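Local coordinates for protein fructokinase (PDB 3C8U) that probably transfers the gamma-phosphate of ATP to a sugar such as fructose, at residues A[20-25]-A[125-130]; A[55-60]-A[101-106]; A[78-83]-A[131-136]; A[59-64]-A[82-87]. All coordinates share one frame; numbering follows the deposited sequence.

Interaction 1: A[20-25]-A[125-130]; sequences PGRQLV and RVAIIE
Q23 and V25 are bonded to R125, A127 and I129 by an alternating backbone ladder of four hydrogen bonds. Q23 N donates to R125 O and V25 N to A127 O, the latter at 2.8 Å and almost straight (175°). In return Q23 O accepts from A127 N, and V25 O accepts from I129 N at 2.7 Å. A water adds a polar link at the start of the ladder. It donates to R125 O at 2.7 Å and accepts from Q23 NE2 and, in one of two R125 conformers, from R125 NE. There the guanidinium lies beside the Q23 amide. Q23 OE1 is bound elsewhere, by D16 N. This is the parallel pairing of strands 23-28 and 126-131 inside the five-stranded sheet, in the 2-3-1-4-5 order of P-loop kinases. Side chains alternate between the two faces. On one face V25 CG2 meets V126 CG1 at 3.8 Å, the two side chains crossing at a slant. V25 CB also lies 4.3 Å from I128 CG1, and helix 36-48 packs on I128. On the other face L24 CD2 touches the A127 methyl CB at 3.7 Å. R22 runs with CG anti to its backbone N (chi1 -178°), which lays CG 3.5 Å from R125 O. Its guanidinium goes on to carbonyls outside the pair, among them L95 O.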
loop_
_atom_site.group_PDB
_atom_site.type_symbol
_atom_site.label_atom_id
_atom_site.label_comp_id
_atom_site.label_asym_id
_atom_site.label_seq_id
_atom_site.Cartn_x
_atom_site.Cartn_y
_atom_site.Cartn_z
ATOM N N PRO A 20 -10.828 -11.154 18.451
ATOM C CA PRO A 20 -11.641 -9.944 18.586
ATOM C C PRO A 20 -11.195 -8.811 17.684
ATOM O O PRO A 20 -10.009 -8.580 17.445
ATOM C CB PRO A 20 -11.448 -9.535 20.060
ATOM C CG PRO A 20 -11.030 -10.768 20.754
ATOM C CD PRO A 20 -10.248 -11.590 19.735
ATOM N N GLY A 21 -12.198 -8.112 17.196
ATOM C CA GLY A 21 -11.973 -6.864 16.497
ATOM C C GLY A 21 -11.754 -7.109 15.032
ATOM O O GLY A 21 -12.053 -8.153 14.505
ATOM N N ARG A 22 -11.185 -6.124 14.385
ATOM C CA ARG A 22 -11.029 -6.176 12.952
ATOM C C ARG A 22 -9.657 -6.754 12.615
ATOM O O ARG A 22 -8.661 -6.517 13.311
ATOM C CB ARG A 22 -11.196 -4.763 12.391
ATOM C CG ARG A 22 -11.107 -4.694 10.922
ATOM C CD ARG A 22 -11.347 -3.293 10.419
ATOM N NE ARG A 22 -12.727 -2.864 10.596
ATOM C CZ ARG A 22 -13.130 -1.920 11.427
ATOM N NH1 ARG A 22 -12.268 -1.285 12.211
ATOM N NH2 ARG A 22 -14.404 -1.619 11.494
ATOM N N GLN A 23 -9.616 -7.523 11.542
ATOM C CA GLN A 23 -8.358 -8.126 11.053
ATOM C C GLN A 23 -7.764 -7.292 9.921
ATOM O O GLN A 23 -8.476 -6.690 9.128
ATOM C CB GLN A 23 -8.590 -9.586 10.660
ATOM C CG GLN A 23 -8.787 -10.474 11.925
ATOM C CD GLN A 23 -9.165 -11.910 11.624
ATOM O OE1 GLN A 23 -8.420 -12.818 11.946
ATOM N NE2 GLN A 23 -10.312 -12.114 10.988
ATOM N N LEU A 24 -6.442 -7.222 9.946
ATOM C CA LEU A 24 -5.623 -6.500 8.950
ATOM C C LEU A 24 -4.805 -7.431 8.067
ATOM O O LEU A 24 -4.045 -8.296 8.509
ATOM C CB LEU A 24 -4.696 -5.513 9.638
ATOM C CG LEU A 24 -5.298 -4.440 10.573
ATOM C CD1 LEU A 24 -4.225 -3.403 10.916
ATOM C CD2 LEU A 24 -6.417 -3.757 9.913
ATOM N N VAL A 25 -4.980 -7.213 6.786
ATOM C CA VAL A 25 -4.208 -7.889 5.760
ATOM C C VAL A 25 -3.439 -6.873 4.960
ATOM O O VAL A 25 -4.008 -5.945 4.376
ATOM C CB VAL A 25 -5.118 -8.766 4.823
ATOM C CG1 VAL A 25 -4.296 -9.378 3.665
ATOM C CG2 VAL A 25 -5.830 -9.863 5.605
ATOM N N ARG A 125 -14.906 -6.329 8.332
ATOM C CA ARG A 125 -14.294 -7.344 9.198
ATOM C C ARG A 125 -12.808 -7.485 8.918
ATOM O O ARG A 125 -12.035 -7.856 9.766
ATOM C CB ARG A 125 -14.989 -8.705 8.991
ATOM C CG ARG A 125 -16.395 -8.753 9.570
ATOM C CD ARG A 125 -16.746 -10.129 10.110
ATOM N NE ARG A 125 -15.592 -10.808 10.684
ATOM C CZ ARG A 125 -15.440 -12.125 10.650
ATOM N NH1 ARG A 125 -16.375 -12.866 10.069
ATOM N NH2 ARG A 125 -14.359 -12.692 11.179
ATOM N N VAL A 126 -12.431 -7.159 7.691
ATOM C CA VAL A 126 -11.037 -7.238 7.260
ATOM C C VAL A 126 -10.670 -6.008 6.453
ATOM O O VAL A 126 -11.339 -5.677 5.489
ATOM C CB VAL A 126 -10.802 -8.479 6.388
ATOM C CG1 VAL A 126 -9.346 -8.521 5.843
ATOM C CG2 VAL A 126 -11.160 -9.751 7.199
ATOM N N ALA A 127 -9.605 -5.346 6.884
ATOM C CA ALA A 127 -9.015 -4.237 6.141
ATOM C C ALA A 127 -7.757 -4.742 5.462
ATOM O O ALA A 127 -6.838 -5.281 6.101
ATOM C CB ALA A 127 -8.688 -3.042 7.062
ATOM N N ILE A 128 -7.766 -4.596 4.145
ATOM C CA ILE A 128 -6.618 -4.902 3.322
ATOM C C ILE A 128 -5.919 -3.573 3.142
ATOM O O ILE A 128 -6.420 -2.687 2.455
ATOM C CB ILE A 128 -6.964 -5.482 1.960
ATOM C CG1 ILE A 128 -7.739 -6.792 2.117
ATOM C CG2 ILE A 128 -5.677 -5.655 1.106
ATOM C CD1 ILE A 128 -8.279 -7.257 0.832
ATOM N N ILE A 129 -4.777 -3.462 3.808
ATOM C CA ILE A 129 -3.987 -2.230 3.828
ATOM C C ILE A 129 -2.982 -2.403 2.708
ATOM O O ILE A 129 -2.275 -3.397 2.665
ATOM C CB ILE A 129 -3.229 -2.038 5.162
ATOM C CG1 ILE A 129 -4.148 -2.176 6.381
ATOM C CG2 ILE A 129 -2.433 -0.685 5.176
ATOM C CD1 ILE A 129 -5.354 -1.347 6.329
ATOM N N GLU A 130 -2.972 -1.457 1.773
ATOM C CA GLU A 130 -2.107 -1.537 0.619
ATOM C C GLU A 130 -1.156 -0.360 0.573
ATOM O O GLU A 130 -1.521 0.779 0.800
ATOM C CB GLU A 130 -2.898 -1.727 -0.699
ATOM C CG GLU A 130 -3.558 -0.508 -1.230
ATOM C CD GLU A 130 -4.164 -0.685 -2.604
ATOM O OE1 GLU A 130 -4.112 -1.797 -3.156
ATOM O OE2 GLU A 130 -4.747 0.300 -3.107
HETATM O O HOH W 1 -12.654 -9.932 11.376
#

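Interaction 2: A[55-60]-A[101-106]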
loop_
_atom_site.group_PDB
_atom_site.type_symbol
_atom_site.label_atom_id
_atom_site.label_comp_id
_atom_site.label_asym_id
_atom_site.label_seq_id
_atom_site.Cartn_x
_atom_site.Cartn_y
_atom_site.Cartn_z
ATOM N N VAL A 55 -10.404 -2.223 0.941
ATOM C CA VAL A 55 -9.021 -1.815 0.702
ATOM C C VAL A 55 -8.784 -0.424 1.288
ATOM O O VAL A 55 -9.509 0.516 0.990
ATOM C CB VAL A 55 -8.651 -1.855 -0.802
ATOM C CG1 VAL A 55 -7.189 -1.410 -0.984
ATOM C CG2 VAL A 55 -8.885 -3.282 -1.392
ATOM N N VAL A 56 -7.750 -0.329 2.116
ATOM C CA VAL A 56 -7.350 0.928 2.766
ATOM C C VAL A 56 -5.954 1.317 2.241
ATOM O O VAL A 56 -4.940 0.713 2.598
ATOM C CB VAL A 56 -7.349 0.799 4.301
ATOM C CG1 VAL A 56 -6.763 2.123 4.972
ATOM C CG2 VAL A 56 -8.761 0.435 4.832
ATOM N N PRO A 57 -5.881 2.297 1.337
ATOM C CA PRO A 57 -4.532 2.667 0.900
ATOM C C PRO A 57 -3.756 3.534 1.876
ATOM O O PRO A 57 -4.334 4.353 2.608
ATOM C CB PRO A 57 -4.800 3.480 -0.366
ATOM C CG PRO A 57 -6.180 3.210 -0.714
ATOM C CD PRO A 57 -6.899 2.950 0.513
HETATM N N MSE A 58 -2.441 3.366 1.843
HETATM C CA MSE A 58 -1.520 4.195 2.651
HETATM C C MSE A 58 -1.223 5.564 2.042
HETATM O O MSE A 58 -0.720 6.421 2.711
HETATM C CB MSE A 58 -0.226 3.444 3.027
HETATM C CG MSE A 58 0.860 3.344 2.048
HETATM SE SE MSE A 58 2.671 2.948 2.881
HETATM C CE MSE A 58 3.071 4.651 3.528
ATOM N N ASP A 59 -1.624 5.775 0.801
ATOM C CA ASP A 59 -1.210 6.971 0.048
ATOM C C ASP A 59 -1.700 8.275 0.676
ATOM O O ASP A 59 -1.115 9.350 0.481
ATOM C CB ASP A 59 -1.692 6.911 -1.420
ATOM C CG ASP A 59 -0.692 6.241 -2.341
ATOM O OD1 ASP A 59 0.482 6.026 -1.939
ATOM O OD2 ASP A 59 -1.076 5.950 -3.492
ATOM N N GLY A 60 -2.796 8.158 1.401
ATOM C CA GLY A 60 -3.445 9.318 2.036
ATOM C C GLY A 60 -2.546 9.941 3.078
ATOM O O GLY A 60 -2.811 11.024 3.594
ATOM N N VAL A 101 -13.700 4.284 11.493
ATOM C CA VAL A 101 -12.463 5.048 11.349
ATOM C C VAL A 101 -12.411 5.819 10.065
ATOM O O VAL A 101 -12.432 5.269 8.976
ATOM C CB VAL A 101 -11.167 4.146 11.456
ATOM C CG1 VAL A 101 -9.871 5.014 11.413
ATOM C CG2 VAL A 101 -11.152 3.301 12.753
ATOM N N ILE A 102 -12.273 7.126 10.232
ATOM C CA ILE A 102 -12.088 8.077 9.145
ATOM C C ILE A 102 -10.615 8.182 8.767
ATOM O O ILE A 102 -9.722 8.216 9.641
ATOM C CB ILE A 102 -12.638 9.487 9.509
ATOM C CG1 ILE A 102 -14.141 9.411 9.852
ATOM C CG2 ILE A 102 -12.364 10.497 8.366
ATOM C CD1 ILE A 102 -15.005 9.013 8.695
ATOM N N TYR A 103 -10.356 8.248 7.454
ATOM C CA TYR A 103 -8.970 8.377 6.955
ATOM C C TYR A 103 -8.863 9.132 5.632
ATOM O O TYR A 103 -9.867 9.329 4.950
ATOM C CB TYR A 103 -8.327 6.977 6.898
ATOM C CG TYR A 103 -8.842 6.081 5.789
ATOM C CD1 TYR A 103 -9.933 5.270 5.971
ATOM C CD2 TYR A 103 -8.191 6.032 4.564
ATOM C CE1 TYR A 103 -10.409 4.457 4.941
ATOM C CE2 TYR A 103 -8.665 5.244 3.539
ATOM C CZ TYR A 103 -9.756 4.449 3.730
ATOM O OH TYR A 103 -10.177 3.653 2.682
ATOM N N PRO A 104 -7.649 9.593 5.274
ATOM C CA PRO A 104 -7.474 10.389 4.067
ATOM C C PRO A 104 -7.243 9.565 2.840
ATOM O O PRO A 104 -6.838 8.416 2.925
ATOM C CB PRO A 104 -6.228 11.215 4.359
ATOM C CG PRO A 104 -5.471 10.449 5.439
ATOM C CD PRO A 104 -6.434 9.554 6.117
ATOM N N LEU A 105 -7.561 10.193 1.717
ATOM C CA LEU A 105 -7.370 9.628 0.382
ATOM C C LEU A 105 -6.473 10.564 -0.407
ATOM O O LEU A 105 -6.661 11.784 -0.385
ATOM C CB LEU A 105 -8.720 9.437 -0.345
ATOM C CG LEU A 105 -9.641 8.309 0.166
ATOM C CD1 LEU A 105 -10.978 8.206 -0.636
ATOM C CD2 LEU A 105 -8.875 6.990 0.181
ATOM N N PHE A 106 -5.523 9.986 -1.123
ATOM C CA PHE A 106 -4.624 10.764 -1.982
ATOM C C PHE A 106 -5.268 11.033 -3.325
ATOM O O PHE A 106 -5.767 10.120 -3.973
ATOM C CB PHE A 106 -3.286 10.043 -2.170
ATOM C CG PHE A 106 -2.204 10.912 -2.724
ATOM C CD1 PHE A 106 -1.709 11.980 -1.996
ATOM C CD2 PHE A 106 -1.692 10.676 -3.982
ATOM C CE1 PHE A 106 -0.685 12.787 -2.525
ATOM C CE2 PHE A 106 -0.687 11.491 -4.509
ATOM C CZ PHE A 106 -0.192 12.535 -3.770
HETATM O O HOH W 2 -11.924 1.811 2.997
HETATM O O HOH W 3 -5.231 6.518 1.747
#
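Y103 lies against V56 and P57, while G60 packs on P104 and the backbone before F106. The Y103 ring receives V56 CG1 over one face. This is a CH-pi contact, 4.0 Å from the centroid, with the methyl displaced toward the CE2 and CZ rim. P57 CD comes at a slant to the same ring, 4.0 Å from Y103 OH. Y103 CG stands between the backbone N and the carbonyl carbon (chi1 72°), which turns the ring toward strand 53-57. A water in the ring plane is 2.6 Å from Y103 OH and makes a weak bond to V55 O. An alanine in place of Y103 would probably leave the V56 methyl without its aromatic cover and this water without its phenol partner. Strand 101-107 forms a two-stranded antiparallel hairpin with strand 112-120. The contact lays that hairpin beside strand 53-57, an outermost strand of the parallel sheet; the short runs 55-57 and 101-106 are inclined at 65°. Farther along, G60 CA approaches F106 N at 3.8 Å. A side chain on G60 would run into P104 O, so the close fit needs a glycine. The P104 ring presses CG onto G60 O at 3.3 Å. A second water bridges the two backbones: it donates to P57 O and P104 O and accepts from G60 N. F106 CB meets D59 CB at 3.6 Å. With F106 CG anti to its backbone N (chi1 -165°), the ring is carried past D59 and stacks on H62.

Interaction 3: A[78-83]-A[131-136]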
loop_
_atom_site.group_PDB
_atom_site.type_symbol
_atom_site.label_atom_id
_atom_site.label_comp_id
_atom_site.label_asym_id
_atom_site.label_seq_id
_atom_site.Cartn_x
_atom_site.Cartn_y
_atom_site.Cartn_z
ATOM N N GLY A 78 7.151 10.366 -2.280
ATOM C CA GLY A 78 6.931 8.956 -2.537
ATOM C C GLY A 78 7.868 8.082 -1.751
ATOM O O GLY A 78 7.573 6.919 -1.481
ATOM N N ALA A 79 9.008 8.650 -1.408
ATOM C CA ALA A 79 9.978 7.979 -0.539
ATOM C C ALA A 79 9.404 7.839 0.874
ATOM O O ALA A 79 8.534 8.626 1.287
ATOM C CB ALA A 79 11.332 8.751 -0.508
ATOM N N PRO A 80 9.901 6.866 1.644
ATOM C CA PRO A 80 9.287 6.600 2.943
ATOM C C PRO A 80 9.262 7.838 3.830
ATOM O O PRO A 80 8.312 8.069 4.566
ATOM C CB PRO A 80 10.185 5.526 3.560
ATOM C CG PRO A 80 11.007 4.992 2.497
ATOM C CD PRO A 80 10.958 5.897 1.307
ATOM N N GLU A 81 10.333 8.618 3.772
ATOM C CA GLU A 81 10.460 9.770 4.681
ATOM C C GLU A 81 9.495 10.909 4.317
ATOM O O GLU A 81 9.302 11.881 5.067
ATOM C CB GLU A 81 11.893 10.286 4.764
ATOM C CG GLU A 81 12.414 10.808 3.476
ATOM C CD GLU A 81 13.226 9.790 2.699
ATOM O OE1 GLU A 81 12.860 8.573 2.669
ATOM O OE2 GLU A 81 14.223 10.247 2.087
ATOM N N THR A 82 8.830 10.742 3.197
ATOM C CA THR A 82 7.820 11.695 2.755
ATOM C C THR A 82 6.407 11.331 3.206
ATOM O O THR A 82 5.442 11.998 2.872
ATOM C CB THR A 82 7.891 11.944 1.222
ATOM O OG1 THR A 82 7.357 10.830 0.481
ATOM C CG2 THR A 82 9.348 12.207 0.839
ATOM N N PHE A 83 6.309 10.285 4.003
ATOM C CA PHE A 83 5.013 9.870 4.575
ATOM C C PHE A 83 4.916 10.236 6.047
ATOM O O PHE A 83 5.913 10.313 6.746
ATOM C CB PHE A 83 4.800 8.364 4.420
ATOM C CG PHE A 83 4.421 7.958 3.017
ATOM C CD1 PHE A 83 5.391 7.765 2.070
ATOM C CD2 PHE A 83 3.101 7.846 2.644
ATOM C CE1 PHE A 83 5.064 7.457 0.789
ATOM C CE2 PHE A 83 2.760 7.517 1.338
ATOM C CZ PHE A 83 3.735 7.332 0.420
ATOM N N GLY A 131 0.102 -0.683 0.322
ATOM C CA GLY A 131 1.161 0.351 0.186
ATOM C C GLY A 131 2.503 -0.183 -0.250
ATOM O O GLY A 131 2.697 -1.367 -0.407
ATOM N N ASN A 132 3.465 0.710 -0.373
ATOM C CA ASN A 132 4.800 0.327 -0.807
ATOM C C ASN A 132 5.709 -0.130 0.332
ATOM O O ASN A 132 6.683 -0.823 0.099
ATOM C CB ASN A 132 5.432 1.487 -1.587
ATOM C CG ASN A 132 4.658 1.813 -2.850
ATOM O OD1 ASN A 132 4.182 0.902 -3.550
ATOM N ND2 ASN A 132 4.521 3.080 -3.147
ATOM N N TYR A 133 5.395 0.307 1.557
ATOM C CA TYR A 133 6.308 0.149 2.707
ATOM C C TYR A 133 5.752 -0.664 3.863
ATOM O O TYR A 133 6.015 -0.339 5.019
ATOM C CB TYR A 133 6.770 1.530 3.218
ATOM C CG TYR A 133 7.346 2.368 2.097
ATOM C CD1 TYR A 133 8.496 1.961 1.425
ATOM C CD2 TYR A 133 6.730 3.537 1.684
ATOM C CE1 TYR A 133 9.013 2.707 0.376
ATOM C CE2 TYR A 133 7.244 4.284 0.636
ATOM C CZ TYR A 133 8.381 3.867 -0.011
ATOM O OH TYR A 133 8.888 4.617 -1.058
ATOM N N LEU A 134 5.028 -1.743 3.537
ATOM C CA LEU A 134 4.347 -2.555 4.549
ATOM C C LEU A 134 5.152 -3.736 5.053
ATOM O O LEU A 134 4.784 -4.365 6.049
ATOM C CB LEU A 134 2.974 -3.006 4.058
ATOM C CG LEU A 134 2.019 -1.861 3.625
ATOM C CD1 LEU A 134 0.607 -2.460 3.432
ATOM C CD2 LEU A 134 1.994 -0.636 4.588
ATOM N N LEU A 135 6.259 -3.988 4.358
ATOM C CA LEU A 135 7.186 -5.099 4.638
ATOM C C LEU A 135 8.618 -4.584 4.509
ATOM O O LEU A 135 9.491 -5.172 3.880
ATOM C CB LEU A 135 6.933 -6.281 3.692
ATOM C CG LEU A 135 5.626 -7.052 3.977
ATOM C CD1 LEU A 135 5.395 -8.197 2.995
ATOM C CD2 LEU A 135 5.541 -7.564 5.424
ATOM N N PHE A 136 8.797 -3.412 5.084
ATOM C CA PHE A 136 9.989 -2.579 4.859
ATOM C C PHE A 136 10.900 -2.497 6.083
ATOM O O PHE A 136 10.526 -2.021 7.164
ATOM C CB PHE A 136 9.503 -1.190 4.401
ATOM C CG PHE A 136 10.580 -0.282 3.909
ATOM C CD1 PHE A 136 11.307 -0.585 2.764
ATOM C CD2 PHE A 136 10.828 0.921 4.562
ATOM C CE1 PHE A 136 12.287 0.282 2.298
ATOM C CE2 PHE A 136 11.824 1.796 4.111
ATOM C CZ PHE A 136 12.556 1.478 2.988
HETATM O O HOH W 4 5.534 5.561 -2.699
#
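Y133 lays its ring under P80, with F83 at its edge, and reaches the carbonyl of G78. Y133 OH donates to G78 O at 2.7 Å. This oxygen lies at the ring edge, in its plane, and also accepts from a water that is held by N132 ND2. P80 crosses Y133 at about a right angle. Its CG sits over one ring face in a CH-pi contact, 3.9 Å from the centroid and 21° off the normal. N132 CB covers the opposite face, so the ring is sandwiched. F83 meets Y133 obliquely, with planes at 70°; F83 CE1 lies at the Y133 edge, 3.9 Å from CE2. The F136 ring lies over Y133 CD1. F136 CG is anti to its backbone N (chi1 -170°), which carries the ring to P80, where F136 CE2 touches P80 CG at 3.7 Å. T82 ties up the turn beneath P80: its OG1 accepts from G78 N and donates to A79 O, which also takes T82 N. The positive phi of G78 suits a glycine. The contact joins two loops, one leading into helix 85-97 and the other leaving strand 126-131. Helix 186-195 packs on A79, N132 and Y133.

Interaction 4: A[59-64]-A[82-87]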
loop_
_atom_site.group_PDB
_atom_site.type_symbol
_atom_site.label_atom_id
_atom_site.label_comp_id
_atom_site.label_asym_id
_atom_site.label_seq_id
_atom_site.Cartn_x
_atom_site.Cartn_y
_atom_site.Cartn_z
ATOM N N ASP A 59 -1.624 5.775 0.801
ATOM C CA ASP A 59 -1.210 6.971 0.048
ATOM C C ASP A 59 -1.700 8.275 0.676
ATOM O O ASP A 59 -1.115 9.350 0.481
ATOM C CB ASP A 59 -1.692 6.911 -1.420
ATOM C CG ASP A 59 -0.692 6.241 -2.341
ATOM O OD1 ASP A 59 0.482 6.026 -1.939
ATOM O OD2 ASP A 59 -1.076 5.950 -3.492
ATOM N N GLY A 60 -2.796 8.158 1.401
ATOM C CA GLY A 60 -3.445 9.318 2.036
ATOM C C GLY A 60 -2.546 9.941 3.078
ATOM O O GLY A 60 -2.811 11.024 3.594
ATOM N N PHE A 61 -1.464 9.230 3.369
ATOM C CA PHE A 61 -0.536 9.614 4.430
ATOM C C PHE A 61 0.708 10.304 3.940
ATOM O O PHE A 61 1.621 10.572 4.706
ATOM C CB PHE A 61 -0.226 8.413 5.333
ATOM C CG PHE A 61 -1.378 8.102 6.241
ATOM C CD1 PHE A 61 -1.503 8.764 7.451
ATOM C CD2 PHE A 61 -2.399 7.261 5.820
ATOM C CE1 PHE A 61 -2.582 8.546 8.253
ATOM C CE2 PHE A 61 -3.500 7.047 6.618
ATOM C CZ PHE A 61 -3.597 7.681 7.832
ATOM N N HIS A 62 0.720 10.628 2.654
ATOM C CA HIS A 62 1.770 11.516 2.157
ATOM C C HIS A 62 1.693 12.813 2.938
ATOM O O HIS A 62 0.612 13.351 3.221
ATOM C CB HIS A 62 1.571 11.918 0.695
ATOM C CG HIS A 62 2.067 10.946 -0.312
ATOM N ND1 HIS A 62 1.258 9.975 -0.855
ATOM C CD2 HIS A 62 3.260 10.851 -0.954
ATOM C CE1 HIS A 62 1.942 9.300 -1.767
ATOM N NE2 HIS A 62 3.148 9.829 -1.864
ATOM N N LEU A 63 2.859 13.362 3.220
ATOM C CA LEU A 63 2.926 14.745 3.690
ATOM C C LEU A 63 2.557 15.674 2.547
ATOM O O LEU A 63 2.789 15.355 1.381
ATOM C CB LEU A 63 4.344 15.086 4.144
ATOM C CG LEU A 63 4.856 14.376 5.383
ATOM C CD1 LEU A 63 6.204 15.026 5.793
ATOM C CD2 LEU A 63 3.826 14.456 6.478
ATOM N N ASP A 64 2.061 16.862 2.894
ATOM C CA ASP A 64 1.749 17.879 1.882
ATOM C C ASP A 64 3.040 18.498 1.371
ATOM O O ASP A 64 4.046 18.574 2.076
ATOM C CB ASP A 64 0.852 18.970 2.457
ATOM C CG ASP A 64 0.274 19.899 1.383
ATOM O OD1 ASP A 64 -0.717 19.498 0.721
ATOM O OD2 ASP A 64 0.760 21.044 1.273
ATOM N N THR A 82 8.830 10.742 3.197
ATOM C CA THR A 82 7.820 11.695 2.755
ATOM C C THR A 82 6.407 11.331 3.206
ATOM O O THR A 82 5.442 11.998 2.872
ATOM C CB THR A 82 7.891 11.944 1.222
ATOM O OG1 THR A 82 7.357 10.830 0.481
ATOM C CG2 THR A 82 9.348 12.207 0.839
ATOM N N PHE A 83 6.309 10.285 4.003
ATOM C CA PHE A 83 5.013 9.870 4.575
ATOM C C PHE A 83 4.916 10.236 6.047
ATOM O O PHE A 83 5.913 10.313 6.746
ATOM C CB PHE A 83 4.800 8.364 4.420
ATOM C CG PHE A 83 4.421 7.958 3.017
ATOM C CD1 PHE A 83 5.391 7.765 2.070
ATOM C CD2 PHE A 83 3.101 7.846 2.644
ATOM C CE1 PHE A 83 5.064 7.457 0.789
ATOM C CE2 PHE A 83 2.760 7.517 1.338
ATOM C CZ PHE A 83 3.735 7.332 0.420
ATOM N N ASP A 84 3.686 10.485 6.476
ATOM C CA ASP A 84 3.364 10.620 7.905
ATOM C C ASP A 84 3.315 9.235 8.526
ATOM O O ASP A 84 2.245 8.648 8.681
ATOM C CB ASP A 84 2.029 11.358 8.092
ATOM C CG ASP A 84 1.610 11.478 9.528
ATOM O OD1 ASP A 84 2.457 11.300 10.451
ATOM O OD2 ASP A 84 0.396 11.713 9.733
ATOM N N PHE A 85 4.488 8.698 8.853
ATOM C CA PHE A 85 4.573 7.324 9.393
ATOM C C PHE A 85 3.783 7.151 10.690
ATOM O O PHE A 85 2.994 6.235 10.842
ATOM C CB PHE A 85 6.015 6.887 9.656
ATOM C CG PHE A 85 6.074 5.626 10.471
ATOM C CD1 PHE A 85 5.760 4.410 9.891
ATOM C CD2 PHE A 85 6.385 5.660 11.829
ATOM C CE1 PHE A 85 5.749 3.254 10.661
ATOM C CE2 PHE A 85 6.369 4.496 12.594
ATOM C CZ PHE A 85 6.056 3.311 12.001
ATOM N N GLU A 86 3.968 8.085 11.619
ATOM C CA GLU A 86 3.342 7.991 12.933
ATOM C C GLU A 86 1.813 8.040 12.798
ATOM O O GLU A 86 1.091 7.324 13.494
ATOM C CB GLU A 86 3.855 9.084 13.907
ATOM C CG GLU A 86 5.366 9.068 14.198
ATOM C CD GLU A 86 5.763 9.894 15.442
ATOM O OE1 GLU A 86 5.339 9.538 16.560
ATOM O OE2 GLU A 86 6.487 10.907 15.307
ATOM N N GLY A 87 1.335 8.863 11.889
ATOM C CA GLY A 87 -0.116 8.961 11.622
ATOM C C GLY A 87 -0.659 7.698 10.991
ATOM O O GLY A 87 -1.739 7.204 11.346
#
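H62 and F83 lie side by side with their rings in close but oblique contact. The centroids are 4.2 Å apart and the planes meet at 37°. F83 CZ reaches over one face of the imidazole, toward its rim, 3.4 Å from H62 NE2. H62 CG is anti to the carbonyl carbon (chi1 -83°), which brings ND1 back to its own turn. ND1 donates to D59 O at 2.8 Å, in the carbonyl plane and on a lone pair. D59 O also takes H62 N, so two N-H groups from one residue grip D59 O, and the ND1 bond holds the ring's rotation. An alanine in place of H62 would probably open a gap beside F83 and leave D59 O with one donor fewer. The backbones meet in a single bridge at H62 and F83. D84 N donates to F61 O at 2.7 Å, and L63 N donates to T82 O at 2.9 Å; both bonds are nearly straight. L63 CD2 rests on D84 CB at 3.9 Å. The F61 ring slants against the first turn of helix 85-97, with CE1 3.5 Å from G87 C. D84 is the N-cap of that helix, its OD1 accepting from G87 N from above the carboxylate plane. The arrangement is an isolated bridge between two loops, one of them continuing from strand 53-57, set directly before a capped helix start.

How the interactions relate
Interactions 1 and 2 meet in the parallel sheet, where I128 O of strand 126-131 lies 2.7 Å from V56 N of strand 53-57, a probable hydrogen bond. Interaction 2 is nested within the chain closed by interaction 1. M58, a selenomethionine, ties interaction 2 to the loops: its CE packs 3.3 Å from F83 CD2, a residue shared by interactions 3 and 4. Interactions 2 and 4 share D59 and G60, with centres about 10 Å apart. Interactions 3 and 4 are closer, about 9 Å between centres. A probable P-loop borders the group: E130 bonds to S36, N132 to K35, and D59 lies near it, consistent with a nucleotide site.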